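Local coordinates for flavin reductase (Uncultured bacterium, PDB 5CHO) that supplies reduced flavin to its partner tryptophan halogenase, serving as the flavin reductase component of a bacterial two-component system, at the interface of chains A and B. Coordinates in Å, arbitrary orientation; residue numbers count along the deposited sequence, not the author numbering. Chains: chain A/B, Flavin reductase.

Contact 1: the interface of chains A and B. Residues chain A 42, 182-183, 187; chain B 172, 175, 178, 191.
A:Ser183 pushes its hydroxyl between B:Arg172 and B:Asp191, accepting from the first and donating to the second. Guanidinium nitrogen NH2 of B:Arg172 donates to A:Ser183 OG over 2.6 Å, with the hydroxyl lying almost in the guanidinium plane. The long reach comes from an extended arginine chain whose CG stands anti to the backbone N (chi1 -170°). In turn, A:Ser183 OG donates to B:Asp191 OD2 at 3.2 Å, approaching from above the carboxylate plane. B:Asp191 OD2 also accepts from B:Arg175 NE at 3.0 Å, on the opposite face of the carboxylate.

Among the charged pairs, B:Arg175 holds B:Asp191 side-on within its own chain: its NH2 meets the syn lone pair of OD1 at 2.7 Å while NE takes OD2. This two-point grip should keep the carboxylate from turning. A:Arg187 comes in from across the contact as a longer salt bridge, NH2 to B:Asp191 OD1 at 3.5 Å, the side chains crossing nearly at right angles.

In lighter van der Waals contact, the A:His182 ring presents CE1 to B:Asp191 OD2 at 3.4 Å, its plane 80° from that of the carboxylate. The site forms a polar clasp that probably pins the segment after strand 185-189 of chain B to the partner subunit.

Contact 2: the interface of chains A and B. Residues chain A 155-156; chain B 155-156, 162.
The phenol rings of A:Tyr155 and B:Tyr155 stack face to face, their planes 11° apart and their centroids 4.0 Å from each other. Each ring has CG of the other above its centre, so the overlap is displaced: the side chains run past one another in opposite directions, each CB against the hydroxyl half of the opposite ring. CD1 of A:Tyr155 and CD1 of B:Tyr155 are 3.4 Å apart. In both, CG lies beside the backbone N (chi1 -68°), which sends the rings across the two-fold axis. This reciprocal stack probably contributes to holding the dimer together.

The slide carries each hydroxyl to the far strand. A:Tyr155 OH donates to the main-chain oxygen O of B:Asp156 at 2.9 Å, and B:Tyr155 OH to A:Asp156 O at 3.0 Å. Each donor approaches well bent from the C=O line (141° at B:Asp156 O) and somewhat tilted from the carbonyl plane. A bond at each end should restrain the pair from sliding or turning. A leucine in place of A:Tyr155 would probably leave the B:Asp156 carbonyl without its phenol donor and the B:Tyr155 ring without its stacking partner.

B:Ile162, on strand 160-167, borders the stack, its CD1 methyl 4.3 Å from CE2 of A:Tyr155.

Contact 3: the interface of chains A and B. Residues chain A 65, 77, 79, 162; chain B 67, 69, 77, 162, 164.
A:Leu77 meets B:Ile162, and B:Leu77 meets A:Ile162, through torsions that nearly repeat between the chains. Each leucine has CG between its backbone N and carbonyl carbon, a crowded position (chi1 70° in A:Leu77), and from there CD2 is directed at the other subunit. Each isoleucine sets CG1 beside the backbone N and runs on through a nearly extended second torsion (chi2 160° in A:Ile162), putting CD1 at the front.

The two pairs therefore meet tip to tip. CD2 of A:Leu77 lies 3.7 Å from CD1 of B:Ile162, and CD2 of B:Leu77 lies 3.6 Å from CD1 of A:Ile162. A:Ile162 CD1 also faces B:Val164 CG2 at 4.0 Å, so that it touches two branched side chains, of strands 74-81 and 160-167. The result is an aliphatic patch where these strands of the two subunits face each other, which probably contributes to dimer cohesion.

Beside this aliphatic core, A:Cys79 turns its sulfur towards B:Leu77, with SG 4.0 Å from CD2, and B:Val69 borders the same sulfur through CG2. At the margin, the B:Thr67 methyl CG2 rests against A:Ser65, 3.9 Å from its CB. The A:Ser65 hydroxyl is turned back into its own chain, where it ties the loop to strand 74-81: OG accepts from the amide N of A:Cys79 at 2.7 Å and donates to A:Cys79 O at 3.1 Å.

Contact 4: the interface of chains A and B. Residues chain A 178, 180, 189-191; chain B 45, 180, 182, 187.
A:Pro190, in an extended backbone stretch (phi/psi -64°/140°) leaving strand 185-189, presents its carbonyl to B:Arg187. The guanidinium NH1 donates to A:Pro190 O nearly along the C=O axis and close to its own plane; the modelled 2.4 Å is too short to be taken literally, though the alignment favours a hydrogen bond. A second, weak one links NH2 to the same oxygen at 3.2 Å. B:Arg187 gets there by bending at chi2 and again at chi3 (-41°), which brings one guanidinium face over CD1 of A:Leu189.

A:Leu189 passes alongside B:His182 in the opposite direction, with CD2 3.7 Å from CB and equally near the ring. A:Asp191 crosses B:His182 at a slant, CG 3.8 Å from CE1, the carboxylate and ring planes close to perpendicular. Further in, A:Val180 CG2 meets the B:Ala45 methyl CB at 4.0 Å.

A methionine in place of B:Arg187 would probably leave the A:Pro190 carbonyl without this donor and the chain A tail less firmly held.

In the fold, the patch joins strands 178-182 and 185-189 of each chain, the last strands modelled, and probably fastens the segment following A:Leu189 to the partner.

Contact 1: the interface of chains A and B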
ATOM      1  N   SER A  42      -7.575  -8.770   2.180  1.00 30.47           N
ATOM      2  CA  SER A  42      -8.499  -8.011   1.340  1.00 28.90           C
ATOM      3  C   SER A  42      -9.302  -6.987   2.130  1.00 29.12           C
ATOM      4  O   SER A  42      -9.940  -6.117   1.545  1.00 30.35           O
ATOM      5  CB  SER A  42      -9.466  -8.954   0.620  1.00 26.47           C
ATOM      6  OG  SER A  42     -10.492  -9.406   1.484  1.00 33.92           O
ATOM      7  N   HIS A 182     -11.270  -3.813  -2.908  1.00 30.98           N
ATOM      8  CA  HIS A 182     -11.554  -4.152  -1.518  1.00 27.34           C
ATOM      9  C   HIS A 182     -12.456  -5.376  -1.396  1.00 31.17           C
ATOM     10  O   HIS A 182     -13.409  -5.535  -2.160  1.00 34.03           O
ATOM     11  CB  HIS A 182     -12.211  -2.970  -0.810  1.00 26.82           C
ATOM     12  CG  HIS A 182     -12.531  -3.239   0.624  1.00 29.64           C
ATOM     13  ND1 HIS A 182     -13.821  -3.409   1.080  1.00 29.61           N
ATOM     14  CD2 HIS A 182     -11.730  -3.364   1.709  1.00 30.47           C
ATOM     15  CE1 HIS A 182     -13.799  -3.635   2.380  1.00 39.63           C
ATOM     16  NE2 HIS A 182     -12.541  -3.609   2.787  1.00 31.48           N
ATOM     17  N   SER A 183     -12.141  -6.238  -0.431  1.00 28.93           N
ATOM     18  CA  SER A 183     -12.883  -7.477  -0.208  1.00 38.12           C
ATOM     19  C   SER A 183     -12.936  -8.299  -1.488  1.00 32.84           C
ATOM     20  O   SER A 183     -13.921  -8.983  -1.758  1.00 38.93           O
ATOM     21  CB  SER A 183     -14.301  -7.181   0.304  1.00 35.63           C
ATOM     22  OG  SER A 183     -14.315  -7.068   1.712  1.00 39.98           O
ATOM     23  N   ARG A 187     -14.335  -1.535  -6.887  1.00 33.15           N
ATOM     24  CA  ARG A 187     -15.303  -0.538  -6.454  1.00 31.35           C
ATOM     25  C   ARG A 187     -14.949   0.804  -7.041  1.00 35.31           C
ATOM     26  O   ARG A 187     -13.800   1.056  -7.414  1.00 30.93           O
ATOM     27  CB  ARG A 187     -15.363  -0.425  -4.924  1.00 34.05           C
ATOM     28  CG  ARG A 187     -15.699  -1.726  -4.246  1.00 34.55           C
ATOM     29  CD  ARG A 187     -17.168  -2.079  -4.446  1.00 40.53           C
ATOM     30  NE  ARG A 187     -17.482  -3.393  -3.894  1.00 52.66           N
ATOM     31  CZ  ARG A 187     -17.897  -3.640  -2.657  1.00 60.49           C
ATOM     32  NH1 ARG A 187     -18.188  -2.658  -1.816  1.00 68.15           N
ATOM     33  NH2 ARG A 187     -18.085  -4.897  -2.288  1.00 54.84           N
TER
ATOM     34  N   ARG B 172      -9.955 -11.864  10.583  1.00 32.97           N
ATOM     35  CA  ARG B 172     -10.899 -10.966   9.953  1.00 34.68           C
ATOM     36  C   ARG B 172     -12.197 -10.945  10.739  1.00 34.41           C
ATOM     37  O   ARG B 172     -12.707 -11.986  11.158  1.00 38.42           O
ATOM     38  CB  ARG B 172     -11.170 -11.380   8.512  1.00 35.04           C
ATOM     39  CG  ARG B 172     -11.945 -10.333   7.768  1.00 35.25           C
ATOM     40  CD  ARG B 172     -12.045 -10.621   6.298  1.00 35.55           C
ATOM     41  NE  ARG B 172     -12.559  -9.442   5.617  1.00 38.52           N
ATOM     42  CZ  ARG B 172     -12.875  -9.387   4.331  1.00 42.45           C
ATOM     43  NH1 ARG B 172     -12.752 -10.461   3.559  1.00 38.14           N
ATOM     44  NH2 ARG B 172     -13.329  -8.249   3.822  1.00 36.25           N
ATOM     45  N   ARG B 175     -17.533  -7.814   8.153  1.00 47.10           N
ATOM     46  CA  ARG B 175     -17.381  -6.831   7.101  1.00 48.30           C
ATOM     47  C   ARG B 175     -18.392  -5.729   7.337  1.00 51.83           C
ATOM     48  O   ARG B 175     -19.585  -5.986   7.495  1.00 58.98           O
ATOM     49  CB  ARG B 175     -17.574  -7.460   5.727  1.00 48.28           C
ATOM     50  CG  ARG B 175     -16.465  -8.413   5.359  1.00 41.23           C
ATOM     51  CD  ARG B 175     -16.811  -9.196   4.114  1.00 48.60           C
ATOM     52  NE  ARG B 175     -17.133  -8.325   2.986  1.00 47.89           N
ATOM     53  CZ  ARG B 175     -17.569  -8.763   1.810  1.00 43.43           C
ATOM     54  NH1 ARG B 175     -17.737 -10.062   1.603  1.00 45.35           N
ATOM     55  NH2 ARG B 175     -17.836  -7.900   0.840  1.00 42.64           N
ATOM     56  N   ALA B 178     -15.622   0.518   5.436  1.00 40.11           N
ATOM     57  CA  ALA B 178     -14.193   0.624   5.686  1.00 37.57           C
ATOM     58  C   ALA B 178     -13.748   2.076   5.639  1.00 35.40           C
ATOM     59  O   ALA B 178     -14.311   2.883   4.901  1.00 38.29           O
ATOM     60  CB  ALA B 178     -13.414  -0.207   4.667  1.00 34.70           C
ATOM     61  N   ASP B 191     -19.504  -1.488   2.489  1.00 48.81           N
ATOM     62  CA  ASP B 191     -19.267  -2.914   2.339  1.00 53.32           C
ATOM     63  C   ASP B 191     -20.199  -3.649   3.282  1.00 57.04           C
ATOM     64  O   ASP B 191     -20.511  -3.160   4.365  1.00 53.48           O
ATOM     65  CB  ASP B 191     -17.806  -3.279   2.630  1.00 48.45           C
ATOM     66  CG  ASP B 191     -17.473  -4.718   2.244  1.00 48.79           C
ATOM     67  OD1 ASP B 191     -18.023  -5.206   1.235  1.00 54.47           O
ATOM     68  OD2 ASP B 191     -16.662  -5.361   2.947  1.00 43.75           O
TER

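Contact 2: the interface of chains A and B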
ATOM      1  N   TYR A 155      14.420  -5.588  -3.106  1.00 35.62           N
ATOM      2  CA  TYR A 155      14.644  -6.254  -1.826  1.00 34.07           C
ATOM      3  C   TYR A 155      13.898  -7.575  -1.791  1.00 40.32           C
ATOM      4  O   TYR A 155      12.768  -7.676  -2.272  1.00 39.53           O
ATOM      5  CB  TYR A 155      14.183  -5.402  -0.633  1.00 38.63           C
ATOM      6  CG  TYR A 155      14.958  -4.131  -0.332  1.00 38.67           C
ATOM      7  CD1 TYR A 155      16.306  -4.171   0.011  1.00 36.80           C
ATOM      8  CD2 TYR A 155      14.317  -2.901  -0.307  1.00 37.91           C
ATOM      9  CE1 TYR A 155      17.003  -3.011   0.316  1.00 38.98           C
ATOM     10  CE2 TYR A 155      15.001  -1.738  -0.001  1.00 43.37           C
ATOM     11  CZ  TYR A 155      16.341  -1.800   0.313  1.00 45.38           C
ATOM     12  OH  TYR A 155      17.019  -0.644   0.624  1.00 43.60           O
ATOM     13  N   ASP A 156      14.541  -8.587  -1.224  1.00 39.67           N
ATOM     14  CA  ASP A 156      13.905  -9.884  -1.047  1.00 38.72           C
ATOM     15  C   ASP A 156      12.739  -9.761  -0.080  1.00 42.05           C
ATOM     16  O   ASP A 156      12.811  -9.019   0.901  1.00 38.88           O
ATOM     17  CB  ASP A 156      14.900 -10.915  -0.511  1.00 40.92           C
ATOM     18  CG  ASP A 156      16.019 -11.215  -1.485  1.00 47.54           C
ATOM     19  OD1 ASP A 156      17.139 -11.516  -1.021  1.00 53.12           O
ATOM     20  OD2 ASP A 156      15.783 -11.150  -2.708  1.00 54.94           O
TER
ATOM     21  N   TYR B 155      14.305  -2.189   6.043  1.00 38.38           N
ATOM     22  CA  TYR B 155      15.098  -1.779   4.890  1.00 36.56           C
ATOM     23  C   TYR B 155      15.129  -0.263   4.791  1.00 40.45           C
ATOM     24  O   TYR B 155      14.118   0.405   5.011  1.00 36.81           O
ATOM     25  CB  TYR B 155      14.535  -2.348   3.581  1.00 33.81           C
ATOM     26  CG  TYR B 155      14.623  -3.850   3.391  1.00 35.71           C
ATOM     27  CD1 TYR B 155      15.848  -4.498   3.340  1.00 36.83           C
ATOM     28  CD2 TYR B 155      13.477  -4.614   3.194  1.00 38.83           C
ATOM     29  CE1 TYR B 155      15.930  -5.866   3.140  1.00 33.98           C
ATOM     30  CE2 TYR B 155      13.549  -5.979   2.991  1.00 35.39           C
ATOM     31  CZ  TYR B 155      14.776  -6.600   2.962  1.00 39.52           C
ATOM     32  OH  TYR B 155      14.846  -7.959   2.759  1.00 38.63           O
ATOM     33  N   ASP B 156      16.294   0.279   4.461  1.00 46.77           N
ATOM     34  CA  ASP B 156      16.422   1.713   4.255  1.00 45.86           C
ATOM     35  C   ASP B 156      15.601   2.126   3.041  1.00 47.38           C
ATOM     36  O   ASP B 156      15.523   1.395   2.054  1.00 47.01           O
ATOM     37  CB  ASP B 156      17.885   2.111   4.070  1.00 56.84           C
ATOM     38  CG  ASP B 156      18.716   1.862   5.309  1.00 58.06           C
ATOM     39  OD1 ASP B 156      19.917   1.551   5.167  1.00 63.58           O
ATOM     40  OD2 ASP B 156      18.170   1.966   6.429  1.00 59.59           O
ATOM     41  N   ILE B 162      11.382   0.651   5.522  1.00 34.49           N
ATOM     42  CA  ILE B 162      10.382  -0.360   5.203  1.00 31.31           C
ATOM     43  C   ILE B 162      10.466  -1.491   6.213  1.00 29.52           C
ATOM     44  O   ILE B 162      11.452  -2.222   6.241  1.00 28.96           O
ATOM     45  CB  ILE B 162      10.586  -0.945   3.786  1.00 32.57           C
ATOM     46  CG1 ILE B 162      10.539   0.162   2.730  1.00 34.56           C
ATOM     47  CG2 ILE B 162       9.532  -2.008   3.493  1.00 29.11           C
ATOM     48  CD1 ILE B 162      11.204  -0.216   1.419  1.00 32.38           C
TER

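Contact 3: the interface of chains A and B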
ATOM      1  N   SER A  65      -0.031  -3.084  -4.875  1.00 29.82           N
ATOM      2  CA  SER A  65       0.957  -3.029  -3.802  1.00 32.90           C
ATOM      3  C   SER A  65       1.747  -1.722  -3.843  1.00 30.70           C
ATOM      4  O   SER A  65       2.719  -1.551  -3.107  1.00 36.18           O
ATOM      5  CB  SER A  65       1.919  -4.214  -3.896  1.00 29.61           C
ATOM      6  OG  SER A  65       2.658  -4.167  -5.105  1.00 30.26           O
ATOM      7  N   LEU A  77       7.362   2.307  -3.810  1.00 28.45           N
ATOM      8  CA  LEU A  77       7.634   0.884  -3.963  1.00 29.78           C
ATOM      9  C   LEU A  77       6.445   0.128  -4.534  1.00 32.18           C
ATOM     10  O   LEU A  77       5.302   0.569  -4.441  1.00 33.02           O
ATOM     11  CB  LEU A  77       8.062   0.268  -2.624  1.00 25.82           C
ATOM     12  CG  LEU A  77       7.098   0.089  -1.450  1.00 29.78           C
ATOM     13  CD1 LEU A  77       6.088  -1.039  -1.673  1.00 25.22           C
ATOM     14  CD2 LEU A  77       7.917  -0.172  -0.197  1.00 26.21           C
ATOM     15  N   CYS A  79       5.361  -4.299  -4.919  1.00 27.58           N
ATOM     16  CA  CYS A  79       5.751  -5.679  -4.652  1.00 25.78           C
ATOM     17  C   CYS A  79       5.354  -6.560  -5.826  1.00 32.49           C
ATOM     18  O   CYS A  79       4.183  -6.619  -6.199  1.00 30.05           O
ATOM     19  CB  CYS A  79       5.109  -6.188  -3.365  1.00 28.34           C
ATOM     20  SG  CYS A  79       5.466  -5.162  -1.925  1.00 33.57           S
ATOM     21  N   ILE A 162      10.411  -6.547  -3.247  1.00 27.28           N
ATOM     22  CA  ILE A 162      10.002  -5.159  -3.100  1.00 26.27           C
ATOM     23  C   ILE A 162      10.881  -4.282  -3.978  1.00 33.54           C
ATOM     24  O   ILE A 162      12.083  -4.164  -3.743  1.00 35.55           O
ATOM     25  CB  ILE A 162      10.094  -4.692  -1.633  1.00 31.38           C
ATOM     26  CG1 ILE A 162       9.179  -5.545  -0.747  1.00 30.06           C
ATOM     27  CG2 ILE A 162       9.703  -3.225  -1.511  1.00 28.49           C
ATOM     28  CD1 ILE A 162       9.531  -5.497   0.730  1.00 25.38           C
TER
ATOM     29  N   THR B  67       0.841  -2.928   3.533  1.00 31.06           N
ATOM     30  CA  THR B  67       0.803  -3.619   2.252  1.00 29.48           C
ATOM     31  C   THR B  67       1.025  -5.114   2.439  1.00 27.50           C
ATOM     32  O   THR B  67       1.975  -5.524   3.101  1.00 29.09           O
ATOM     33  CB  THR B  67       1.875  -3.060   1.296  1.00 28.10           C
ATOM     34  OG1 THR B  67       1.726  -1.639   1.179  1.00 33.79           O
ATOM     35  CG2 THR B  67       1.772  -3.700  -0.081  1.00 24.85           C
ATOM     36  N   VAL B  69       2.425  -8.512   1.310  1.00 28.42           N
ATOM     37  CA  VAL B  69       3.671  -8.705   0.566  1.00 28.75           C
ATOM     38  C   VAL B  69       3.841 -10.118   0.006  1.00 29.42           C
ATOM     39  O   VAL B  69       4.198 -10.289  -1.158  1.00 32.06           O
ATOM     40  CB  VAL B  69       4.886  -8.378   1.454  1.00 23.67           C
ATOM     41  CG1 VAL B  69       6.181  -8.781   0.768  1.00 25.44           C
ATOM     42  CG2 VAL B  69       4.896  -6.900   1.802  1.00 27.39           C
ATOM     43  N   LEU B  77       4.177  -5.380   4.999  1.00 28.91           N
ATOM     44  CA  LEU B  77       5.115  -4.305   5.315  1.00 28.55           C
ATOM     45  C   LEU B  77       4.398  -3.010   5.664  1.00 27.75           C
ATOM     46  O   LEU B  77       3.254  -2.807   5.270  1.00 26.06           O
ATOM     47  CB  LEU B  77       6.088  -4.091   4.143  1.00 28.48           C
ATOM     48  CG  LEU B  77       5.588  -3.494   2.816  1.00 24.63           C
ATOM     49  CD1 LEU B  77       5.351  -1.990   2.908  1.00 24.25           C
ATOM     50  CD2 LEU B  77       6.538  -3.822   1.664  1.00 25.44           C
ATOM     51  N   ILE B 162      11.382   0.651   5.522  1.00 34.49           N
ATOM     52  CA  ILE B 162      10.382  -0.360   5.203  1.00 31.31           C
ATOM     53  C   ILE B 162      10.466  -1.491   6.213  1.00 29.52           C
ATOM     54  O   ILE B 162      11.452  -2.222   6.241  1.00 28.96           O
ATOM     55  CB  ILE B 162      10.586  -0.945   3.786  1.00 32.57           C
ATOM     56  CG1 ILE B 162      10.539   0.162   2.730  1.00 34.56           C
ATOM     57  CG2 ILE B 162       9.532  -2.008   3.493  1.00 29.11           C
ATOM     58  CD1 ILE B 162      11.204  -0.216   1.419  1.00 32.38           C
ATOM     59  N   VAL B 164       9.296  -4.994   7.291  1.00 30.98           N
ATOM     60  CA  VAL B 164       8.651  -6.212   6.806  1.00 26.87           C
ATOM     61  C   VAL B 164       8.345  -7.122   7.985  1.00 29.52           C
ATOM     62  O   VAL B 164       9.243  -7.477   8.746  1.00 29.14           O
ATOM     63  CB  VAL B 164       9.543  -6.976   5.791  1.00 31.92           C
ATOM     64  CG1 VAL B 164       8.800  -8.173   5.206  1.00 30.09           C
ATOM     65  CG2 VAL B 164      10.024  -6.051   4.680  1.00 26.36           C
TER

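Contact 4: the interface of chains A and B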
ATOM      1  N   ALA A 178     -12.387   7.072  -8.477  1.00 37.54           N
ATOM      2  CA  ALA A 178     -11.196   6.243  -8.386  1.00 32.18           C
ATOM      3  C   ALA A 178     -11.533   4.762  -8.349  1.00 31.89           C
ATOM      4  O   ALA A 178     -12.564   4.358  -7.810  1.00 30.88           O
ATOM      5  CB  ALA A 178     -10.402   6.626  -7.151  1.00 27.24           C
ATOM      6  N   VAL A 180     -11.030   1.256  -6.841  1.00 26.66           N
ATOM      7  CA  VAL A 180     -10.634   0.733  -5.550  1.00 22.94           C
ATOM      8  C   VAL A 180     -10.844  -0.771  -5.516  1.00 29.34           C
ATOM      9  O   VAL A 180     -11.825  -1.283  -6.056  1.00 31.56           O
ATOM     10  CB  VAL A 180     -11.423   1.435  -4.429  1.00 28.87           C
ATOM     11  CG1 VAL A 180     -11.313   0.685  -3.110  1.00 27.28           C
ATOM     12  CG2 VAL A 180     -10.923   2.866  -4.285  1.00 26.42           C
ATOM     13  N   LEU A 189     -14.822   4.754  -6.172  1.00 36.77           N
ATOM     14  CA  LEU A 189     -14.778   5.710  -5.074  1.00 35.51           C
ATOM     15  C   LEU A 189     -15.053   7.092  -5.646  1.00 37.97           C
ATOM     16  O   LEU A 189     -14.248   7.601  -6.423  1.00 35.15           O
ATOM     17  CB  LEU A 189     -13.421   5.683  -4.372  1.00 36.36           C
ATOM     18  CG  LEU A 189     -13.305   6.653  -3.191  1.00 36.64           C
ATOM     19  CD1 LEU A 189     -14.032   6.112  -1.958  1.00 33.70           C
ATOM     20  CD2 LEU A 189     -11.853   6.973  -2.883  1.00 30.75           C
ATOM     21  N   PRO A 190     -16.193   7.704  -5.272  1.00 46.76           N
ATOM     22  CA  PRO A 190     -16.514   8.997  -5.883  1.00 43.03           C
ATOM     23  C   PRO A 190     -15.495  10.062  -5.518  1.00 43.40           C
ATOM     24  O   PRO A 190     -15.048  10.112  -4.376  1.00 46.10           O
ATOM     25  CB  PRO A 190     -17.889   9.345  -5.289  1.00 46.99           C
ATOM     26  CG  PRO A 190     -18.429   8.059  -4.747  1.00 48.10           C
ATOM     27  CD  PRO A 190     -17.226   7.288  -4.306  1.00 45.79           C
ATOM     28  N   ASP A 191     -15.132  10.897  -6.481  1.00 42.72           N
ATOM     29  CA  ASP A 191     -14.228  12.001  -6.219  1.00 48.15           C
ATOM     30  C   ASP A 191     -14.395  13.031  -7.319  1.00 55.99           C
ATOM     31  O   ASP A 191     -14.600  12.681  -8.480  1.00 55.03           O
ATOM     32  CB  ASP A 191     -12.780  11.503  -6.148  1.00 44.02           C
ATOM     33  CG  ASP A 191     -11.815  12.561  -5.639  1.00 46.37           C
ATOM     34  OD1 ASP A 191     -12.206  13.357  -4.759  1.00 50.50           O
ATOM     35  OD2 ASP A 191     -10.663  12.598  -6.123  1.00 50.46           O
TER
ATOM     36  N   ALA B  45      -5.763   5.755  -3.501  1.00 30.58           N
ATOM     37  CA  ALA B  45      -6.583   5.478  -2.327  1.00 29.12           C
ATOM     38  C   ALA B  45      -5.989   4.364  -1.456  1.00 29.01           C
ATOM     39  O   ALA B  45      -5.294   3.472  -1.946  1.00 29.61           O
ATOM     40  CB  ALA B  45      -7.993   5.103  -2.753  1.00 28.85           C
ATOM     41  N   VAL B 180     -11.364   4.878   4.457  1.00 28.69           N
ATOM     42  CA  VAL B 180     -10.506   5.090   3.306  1.00 29.69           C
ATOM     43  C   VAL B 180      -9.928   6.496   3.317  1.00 33.14           C
ATOM     44  O   VAL B 180     -10.603   7.455   3.691  1.00 35.69           O
ATOM     45  CB  VAL B 180     -11.275   4.843   1.998  1.00 32.39           C
ATOM     46  CG1 VAL B 180     -10.517   5.406   0.803  1.00 27.24           C
ATOM     47  CG2 VAL B 180     -11.524   3.354   1.831  1.00 31.63           C
ATOM     48  N   HIS B 182      -8.213   9.157   0.797  1.00 34.25           N
ATOM     49  CA  HIS B 182      -7.981   9.494  -0.610  1.00 34.28           C
ATOM     50  C   HIS B 182      -8.098  10.994  -0.841  1.00 36.49           C
ATOM     51  O   HIS B 182      -9.001  11.646  -0.311  1.00 36.54           O
ATOM     52  CB  HIS B 182      -8.968   8.760  -1.520  1.00 29.63           C
ATOM     53  CG  HIS B 182      -8.776   9.063  -2.973  1.00 33.91           C
ATOM     54  ND1 HIS B 182      -9.669   9.816  -3.701  1.00 34.22           N
ATOM     55  CD2 HIS B 182      -7.784   8.720  -3.829  1.00 34.48           C
ATOM     56  CE1 HIS B 182      -9.236   9.926  -4.945  1.00 34.82           C
ATOM     57  NE2 HIS B 182      -8.096   9.267  -5.049  1.00 35.61           N
ATOM     58  N   ARG B 187     -12.670   8.959   3.999  1.00 41.98           N
ATOM     59  CA  ARG B 187     -13.849   8.585   3.247  1.00 35.26           C
ATOM     60  C   ARG B 187     -14.369   7.276   3.830  1.00 32.64           C
ATOM     61  O   ARG B 187     -13.611   6.522   4.440  1.00 35.83           O
ATOM     62  CB  ARG B 187     -13.500   8.413   1.762  1.00 41.67           C
ATOM     63  CG  ARG B 187     -12.769   9.608   1.058  1.00 43.74           C
ATOM     64  CD  ARG B 187     -13.678  10.780   0.674  1.00 45.77           C
ATOM     65  NE  ARG B 187     -14.947  10.304   0.137  1.00 64.74           N
ATOM     66  CZ  ARG B 187     -15.207  10.038  -1.138  1.00 68.24           C
ATOM     67  NH1 ARG B 187     -14.283  10.190  -2.072  1.00 53.80           N
ATOM     68  NH2 ARG B 187     -16.413   9.608  -1.471  1.00 80.27           N
TER

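Two regions of the two-fold interface emerge. Contacts 2 and 3 are neighbours, their C-alpha centres about 8 Å apart, and share B:Ile162. Contacts 1 and 4, about 13 Å apart, draw on strands 178-182 and 185-189 and the residues just after them: B:Asp191 faces A:His182 in contact 1 and A:Asp191 faces B:His182 in contact 4. A:Arg187 and B:Arg187 take different side-chain shapes, so the two-fold is locally broken there. Contact 2 lies about 28 Å from contacts 1 and 4, and contact 3 about 20 and 21 Å from them, between C-alpha centres. Such spaced anchoring would suit a stable dimer, although the structure alone does not prove it.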